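Local structure of SAM-dependent O-methyltransferase (Leptospira interrogans, 2HNK) at residues 32-37 against 69-74. The protein binds S-adenosyl-L-homocysteine in a modified Rossmann fold and probably transfers methyl groups from S-adenosylmethionine to an oxygen of its acceptor. Residues are numbered along the deposited sequence; the frame is centred on the assembly and turned at random.
Sequences KETGTL and TFTGYS. With SAH (S-adenosyl-L-homocysteine), chain O.
Thr-34, in the last turns of helix 25-35, meets the turn beside the bound S-adenosyl-L-homocysteine tip to tip with both branches. Its CG2, anti to the backbone N, approaches the ring obliquely at Phe-70 CE2, 3.6 Å away. Thr-34 OG1 lies 2.8 Å from Thr-71 OG1; it is hydrogen-bonded to Leu-30 O, one turn back, and weakly to Gln-43 OE1. Leu-37 joins past the helix, its CD1 3.7 Å from Thr-71 CG2. That methyl stands over the centre of the Phe-70 ring, 4.1 Å above its plane, so Thr-71 packs on one face while its hydroxyl faces Thr-34. Trp-97 meets the ring edge-to-face. The near end of Phe-70 belongs to the ligand: CB is 3.3 Å from SAH O3', and SAH O lies in plane at the ring edge. The type II' turn from Thr-69 to Gly-72 joins strand 63-67 of the Rossmann-like sheet to helix 73-81, with Gly-72 as N-cap, and Asp-92 OD2 accepts hydrogen bonds from Thr-69 N and Phe-70 N. Ser-74 N donates to SAH OXT (3.2 Å, 146°), and SAH N donates to Ser-74 OG (3.0 Å), which Glu-66 also binds. Ser-74, at the start of helix 73-81, thus grips the ligand's amino-acid end, the helix N-terminus probably helping to stabilise its carboxylate, while Phe-70 links the ligand to mixed packing, methyls beside close hydroxyls, against helix 25-35 and Leu-37.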
loop_
_atom_site.group_PDB
_atom_site.type_symbol
_atom_site.label_atom_id
_atom_site.label_comp_id
_atom_site.label_asym_id
_atom_site.label_seq_id
_atom_site.Cartn_x
_atom_site.Cartn_y
_atom_site.Cartn_z
ATOM N N LYS C 32 -21.531 11.864 5.039
ATOM C CA LYS C 32 -22.946 12.216 4.892
ATOM C C LYS C 32 -23.115 13.686 4.497
ATOM O O LYS C 32 -23.873 13.996 3.574
ATOM C CB LYS C 32 -23.733 11.908 6.169
ATOM C CG LYS C 32 -23.903 10.429 6.453
ATOM C CD LYS C 32 -24.708 10.194 7.730
ATOM C CE LYS C 32 -24.902 8.700 7.981
ATOM N NZ LYS C 32 -25.367 8.393 9.372
ATOM N N GLU C 33 -22.396 14.579 5.181
ATOM C CA GLU C 33 -22.442 16.007 4.867
ATOM C C GLU C 33 -21.983 16.284 3.434
ATOM O O GLU C 33 -22.616 17.056 2.718
ATOM C CB GLU C 33 -21.619 16.828 5.865
ATOM C CG GLU C 33 -21.829 18.329 5.717
ATOM C CD GLU C 33 -21.128 19.160 6.774
ATOM O OE1 GLU C 33 -20.904 18.678 7.905
ATOM O OE2 GLU C 33 -20.814 20.324 6.472
ATOM N N THR C 34 -20.887 15.645 3.029
ATOM C CA THR C 34 -20.347 15.773 1.677
ATOM C C THR C 34 -21.310 15.213 0.625
ATOM O O THR C 34 -21.407 15.760 -0.472
ATOM C CB THR C 34 -18.954 15.089 1.558
ATOM O OG1 THR C 34 -18.069 15.640 2.537
ATOM C CG2 THR C 34 -18.346 15.297 0.174
ATOM N N GLY C 35 -22.013 14.130 0.975
ATOM C CA GLY C 35 -23.022 13.501 0.109
ATOM C C GLY C 35 -24.151 14.433 -0.312
ATOM O O GLY C 35 -24.786 14.232 -1.349
ATOM N N THR C 36 -24.398 15.455 0.503
ATOM C CA THR C 36 -25.372 16.498 0.208
ATOM C C THR C 36 -24.896 17.403 -0.938
ATOM O O THR C 36 -25.712 17.937 -1.700
ATOM C CB THR C 36 -25.651 17.330 1.476
ATOM O OG1 THR C 36 -26.381 16.528 2.414
ATOM C CG2 THR C 36 -26.450 18.576 1.163
ATOM N N LEU C 37 -23.579 17.559 -1.063
ATOM C CA LEU C 37 -22.995 18.439 -2.077
ATOM C C LEU C 37 -22.966 17.776 -3.455
ATOM O O LEU C 37 -22.821 16.555 -3.559
ATOM C CB LEU C 37 -21.596 18.881 -1.657
ATOM C CG LEU C 37 -21.368 19.200 -0.173
ATOM C CD1 LEU C 37 -19.906 19.552 0.059
ATOM C CD2 LEU C 37 -22.280 20.313 0.347
ATOM N N THR C 69 -7.856 19.273 -1.209
ATOM C CA THR C 69 -8.376 18.917 0.108
ATOM C C THR C 69 -9.889 18.753 0.175
ATOM O O THR C 69 -10.377 17.877 0.894
ATOM C CB THR C 69 -7.875 19.931 1.162
ATOM O OG1 THR C 69 -6.466 19.754 1.296
ATOM C CG2 THR C 69 -8.535 19.727 2.525
ATOM N N PHE C 70 -10.624 19.603 -0.552
ATOM C CA PHE C 70 -12.094 19.530 -0.599
ATOM C C PHE C 70 -12.653 19.597 0.826
ATOM O O PHE C 70 -12.168 20.408 1.627
ATOM C CB PHE C 70 -12.532 18.275 -1.374
ATOM C CG PHE C 70 -14.000 18.231 -1.733
ATOM C CD1 PHE C 70 -14.687 19.383 -2.123
ATOM C CD2 PHE C 70 -14.685 17.022 -1.714
ATOM C CE1 PHE C 70 -16.041 19.329 -2.463
ATOM C CE2 PHE C 70 -16.037 16.962 -2.052
ATOM C CZ PHE C 70 -16.717 18.115 -2.425
ATOM N N THR C 71 -13.632 18.752 1.160
ATOM C CA THR C 71 -14.268 18.804 2.486
ATOM C C THR C 71 -13.469 18.076 3.583
ATOM O O THR C 71 -13.904 18.006 4.739
ATOM C CB THR C 71 -15.725 18.300 2.454
ATOM O OG1 THR C 71 -15.773 17.008 1.835
ATOM C CG2 THR C 71 -16.617 19.271 1.682
ATOM N N GLY C 72 -12.322 17.517 3.202
ATOM C CA GLY C 72 -11.293 17.124 4.153
ATOM C C GLY C 72 -11.126 15.681 4.601
ATOM O O GLY C 72 -10.331 15.429 5.512
ATOM N N TYR C 73 -11.824 14.732 3.971
ATOM C CA TYR C 73 -11.797 13.344 4.463
ATOM C C TYR C 73 -10.394 12.748 4.507
ATOM O O TYR C 73 -9.997 12.170 5.523
ATOM C CB TYR C 73 -12.757 12.407 3.694
ATOM C CG TYR C 73 -12.983 11.073 4.405
ATOM C CD1 TYR C 73 -12.133 9.986 4.191
ATOM C CD2 TYR C 73 -14.034 10.909 5.309
ATOM C CE1 TYR C 73 -12.329 8.772 4.851
ATOM C CE2 TYR C 73 -14.240 9.694 5.972
ATOM C CZ TYR C 73 -13.381 8.634 5.736
ATOM O OH TYR C 73 -13.576 7.438 6.390
ATOM N N SER C 74 -9.652 12.887 3.416
ATOM C CA SER C 74 -8.334 12.283 3.319
ATOM C C SER C 74 -7.354 12.928 4.291
ATOM O O SER C 74 -6.552 12.231 4.918
ATOM C CB SER C 74 -7.800 12.323 1.877
ATOM O OG SER C 74 -7.656 13.643 1.387
HETATM N N SAH O . -8.841 14.910 -1.010
HETATM C CA SAH O . -10.296 15.255 -1.046
HETATM C CB SAH O . -10.794 15.281 -2.491
HETATM C CG SAH O . -10.145 16.364 -3.358
HETATM S SD SAH O . -11.328 16.966 -4.582
HETATM C C SAH O . -11.173 14.344 -0.170
HETATM O O SAH O . -12.373 14.582 -0.006
HETATM O OXT SAH O . -10.710 13.356 0.397
HETATM C "C5'" SAH O . -10.192 18.175 -5.311
HETATM C "C4'" SAH O . -10.055 19.489 -4.548
HETATM O "O4'" SAH O . -8.962 20.207 -5.085
HETATM C "C3'" SAH O . -11.276 20.383 -4.673
HETATM O "O3'" SAH O . -11.697 20.751 -3.380
HETATM C "C2'" SAH O . -10.821 21.621 -5.421
HETATM O "O2'" SAH O . -11.355 22.787 -4.829
HETATM C "C1'" SAH O . -9.304 21.567 -5.267
HETATM N N9 SAH O . -8.565 22.167 -6.400
HETATM C C8 SAH O . -8.944 22.274 -7.720
HETATM N N7 SAH O . -7.960 22.908 -8.405
HETATM C C5 SAH O . -6.955 23.204 -7.547
HETATM C C6 SAH O . -5.722 23.839 -7.700
HETATM N N6 SAH O . -5.332 24.296 -8.884
HETATM N N1 SAH O . -4.895 24.005 -6.604
HETATM C C2 SAH O . -5.279 23.537 -5.360
HETATM N N3 SAH O . -6.500 22.908 -5.211
HETATM C C4 SAH O . -7.326 22.747 -6.283
#